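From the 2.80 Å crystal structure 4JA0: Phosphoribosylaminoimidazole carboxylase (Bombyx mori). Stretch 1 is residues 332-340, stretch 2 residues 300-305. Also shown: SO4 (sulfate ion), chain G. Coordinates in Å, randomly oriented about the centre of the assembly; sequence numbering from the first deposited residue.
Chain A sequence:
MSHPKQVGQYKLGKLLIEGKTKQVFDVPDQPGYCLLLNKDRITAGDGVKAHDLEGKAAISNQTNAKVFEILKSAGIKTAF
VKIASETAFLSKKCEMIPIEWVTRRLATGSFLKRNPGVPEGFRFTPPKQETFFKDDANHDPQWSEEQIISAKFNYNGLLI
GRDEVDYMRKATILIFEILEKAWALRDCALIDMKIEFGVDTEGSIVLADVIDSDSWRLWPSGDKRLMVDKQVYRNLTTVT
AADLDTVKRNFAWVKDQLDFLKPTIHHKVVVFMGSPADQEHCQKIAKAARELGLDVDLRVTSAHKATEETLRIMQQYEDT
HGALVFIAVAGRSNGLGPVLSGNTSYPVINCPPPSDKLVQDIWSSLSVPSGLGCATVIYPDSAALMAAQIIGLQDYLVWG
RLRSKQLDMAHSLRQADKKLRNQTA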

# COMPACT_ATOMS: atom_id res chain seq x y z
N ARG A 332 -16.00 4.53 -6.78
CA ARG A 332 -15.56 5.18 -5.55
C ARG A 332 -16.00 4.39 -4.31
O ARG A 332 -16.03 3.17 -4.33
CB ARG A 332 -16.05 6.63 -5.49
CG ARG A 332 -15.47 7.56 -6.56
CD ARG A 332 -16.07 8.95 -6.44
NE ARG A 332 -15.60 9.89 -7.46
CZ ARG A 332 -15.85 11.20 -7.43
NH1 ARG A 332 -16.58 11.73 -6.45
NH2 ARG A 332 -15.38 11.98 -8.40
N SER A 333 -16.34 5.10 -3.24
CA SER A 333 -16.81 4.42 -2.03
C SER A 333 -18.22 3.82 -2.23
O SER A 333 -19.21 4.52 -2.44
CB SER A 333 -16.76 5.38 -0.83
OG SER A 333 -17.29 4.78 0.34
N ASN A 334 -18.27 2.50 -2.20
CA ASN A 334 -19.50 1.76 -2.45
C ASN A 334 -20.36 1.60 -1.20
O ASN A 334 -20.04 0.81 -0.30
CB ASN A 334 -19.15 0.40 -3.08
CG ASN A 334 -20.30 -0.58 -3.07
OD1 ASN A 334 -21.48 -0.21 -3.16
ND2 ASN A 334 -19.96 -1.87 -3.00
N GLY A 335 -21.43 2.39 -1.12
CA GLY A 335 -22.40 2.23 -0.05
C GLY A 335 -23.65 1.51 -0.51
O GLY A 335 -24.42 1.00 0.29
N LEU A 336 -23.83 1.46 -1.83
CA LEU A 336 -24.99 0.86 -2.48
C LEU A 336 -25.15 -0.62 -2.16
O LEU A 336 -26.21 -1.06 -1.72
CB LEU A 336 -24.88 1.05 -3.99
CG LEU A 336 -26.01 0.61 -4.93
CD1 LEU A 336 -27.32 1.26 -4.48
CD2 LEU A 336 -25.66 1.03 -6.35
N GLY A 337 -24.10 -1.39 -2.44
CA GLY A 337 -24.12 -2.81 -2.16
C GLY A 337 -24.41 -3.11 -0.71
O GLY A 337 -25.34 -3.84 -0.42
N PRO A 338 -23.61 -2.54 0.21
CA PRO A 338 -23.84 -2.76 1.64
C PRO A 338 -25.18 -2.30 2.13
O PRO A 338 -25.73 -2.94 3.03
CB PRO A 338 -22.73 -1.95 2.30
CG PRO A 338 -21.60 -2.05 1.31
CD PRO A 338 -22.28 -1.94 -0.03
N VAL A 339 -25.73 -1.24 1.55
CA VAL A 339 -27.05 -0.79 1.96
C VAL A 339 -28.14 -1.77 1.49
O VAL A 339 -29.03 -2.11 2.26
CB VAL A 339 -27.32 0.69 1.56
CG1 VAL A 339 -28.80 1.01 1.46
CG2 VAL A 339 -26.66 1.62 2.57
N LEU A 340 -28.03 -2.27 0.25
CA LEU A 340 -28.92 -3.34 -0.20
C LEU A 340 -28.82 -4.55 0.70
O LEU A 340 -29.82 -5.09 1.18
CB LEU A 340 -28.58 -3.78 -1.62
CG LEU A 340 -28.99 -2.80 -2.71
CD1 LEU A 340 -28.51 -3.26 -4.08
CD2 LEU A 340 -30.51 -2.67 -2.70
S SO4 G . -12.98 9.22 -10.03
O1 SO4 G . -12.09 8.22 -10.64
O2 SO4 G . -13.01 10.43 -10.85
O3 SO4 G . -14.35 8.70 -9.93
O4 SO4 G . -12.44 9.50 -8.70
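Stretch 2 300-305: VTSAHK

Residues 300-305 (VTSAHK) pack on residues 332-340 of the same chain. Stretch 1 enters as a loop through Gly-335 and turns into a helix from Leu-336 that runs on beyond Leu-340; stretch 2 has an extended backbone from Val-300 to Ser-302 (phi/psi -112/125, -166/148 and -107/139), then bends at Ala-303 (-86/-8). The bend lies over the start of the helix, where the backbones come nearest, with 4.8 Å between Leu-336 CA and Ala-303 CA. The order of contacts runs opposite along the two stretches: Thr-301 and Ser-302 meet Leu-336, while His-304, later in stretch 2, meets the earlier Ser-333 and Gly-335. The contact is small, 254 Å² summed over both sides, and no hydrogen bond crosses it.

The apolar contacts centre on Ala-303: its CA-to-CB bond points toward stretch 1, and Ala-303 CB lies 3.5 Å from Leu-336 CA. Ala-303 CB also lies 3.8 Å from Leu-336 CD1, 4.2 Å from Val-339 CB and 4.1 Å from Gly-335 C, so it rests against the first turn of the helix and the residue before it. Leu-336 (chi1 t, chi2 p) leaves its backbone sideways, but its end comes nearer stretch 2; Leu-336 CD2 lies 3.7 Å from Thr-301 O and Leu-336 CD1 4.4 Å from Ser-302 C, so the side chain also touches the backbone of the extended part, before the bend.

The ring of His-304 (chi1 m, chi2 -79°) comes to the loop before the helix: His-304 NE2 is 3.8 Å from both Ser-333 O and Gly-335 N, each approached obliquely. Glycine leaves room for this ring, since an ideal CB on Gly-335 would sit 2.7 Å from His-304 CE1, a clash.

Other bonds lie within each stretch. Asn-334 caps the helix, Gly-337 N donating to Asn-334 OD1 at 3.0 Å; Val-339 N to Gly-335 O and Leu-340 N to Leu-336 O, both 2.9 Å, continue the helical pattern. In stretch 2 the CA-to-CB bond of Ser-302 points away from stretch 1, and Ser-302 OG accepts from Lys-305 N at 3.1 Å and, weakly, from His-304 N at 3.4 Å.

A sulfate ion, probably from the crystallisation liquor, binds Arg-332, which is clear of stretch 2 and has an extended side chain beyond chi1: Arg-332 NE donates to SO4 O3 at 3.0 Å, close to the guanidinium plane, with a weak second bond from Arg-332 NE to SO4 O4 at 3.4 Å.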

# COMPACT_ATOMS: atom_id res chain seq x y z
N VAL A 300 -30.73 2.23 -12.50
CA VAL A 300 -29.87 3.27 -11.99
C VAL A 300 -30.49 3.83 -10.72
O VAL A 300 -31.64 4.23 -10.73
CB VAL A 300 -29.67 4.40 -13.04
CG1 VAL A 300 -28.78 5.53 -12.49
CG2 VAL A 300 -29.07 3.84 -14.31
N THR A 301 -29.73 3.82 -9.63
CA THR A 301 -30.13 4.41 -8.35
C THR A 301 -28.94 4.54 -7.41
O THR A 301 -28.03 3.70 -7.41
CB THR A 301 -31.26 3.63 -7.64
OG1 THR A 301 -31.71 4.39 -6.50
CG2 THR A 301 -30.78 2.25 -7.19
N SER A 302 -28.98 5.57 -6.59
CA SER A 302 -27.92 5.90 -5.66
C SER A 302 -28.33 5.55 -4.23
O SER A 302 -29.47 5.75 -3.85
CB SER A 302 -27.61 7.40 -5.77
OG SER A 302 -26.42 7.80 -5.12
N ALA A 303 -27.43 5.00 -3.44
CA ALA A 303 -27.75 4.79 -2.03
C ALA A 303 -27.44 6.05 -1.18
O ALA A 303 -27.78 6.12 0.01
CB ALA A 303 -27.02 3.59 -1.49
N HIS A 304 -26.79 7.04 -1.81
CA HIS A 304 -26.45 8.29 -1.14
C HIS A 304 -27.36 9.44 -1.58
O HIS A 304 -27.89 10.19 -0.76
CB HIS A 304 -25.02 8.67 -1.45
CG HIS A 304 -24.03 7.57 -1.22
ND1 HIS A 304 -23.56 7.25 0.04
CD2 HIS A 304 -23.36 6.77 -2.08
CE1 HIS A 304 -22.67 6.28 -0.06
NE2 HIS A 304 -22.52 5.98 -1.34
N LYS A 305 -27.55 9.57 -2.89
CA LYS A 305 -28.29 10.67 -3.45
C LYS A 305 -29.79 10.40 -3.54
O LYS A 305 -30.59 11.33 -3.69
CB LYS A 305 -27.77 11.00 -4.84
CG LYS A 305 -26.29 11.32 -4.90
CD LYS A 305 -26.00 11.80 -6.31
CE LYS A 305 -24.55 11.77 -6.62
NZ LYS A 305 -24.33 12.34 -7.98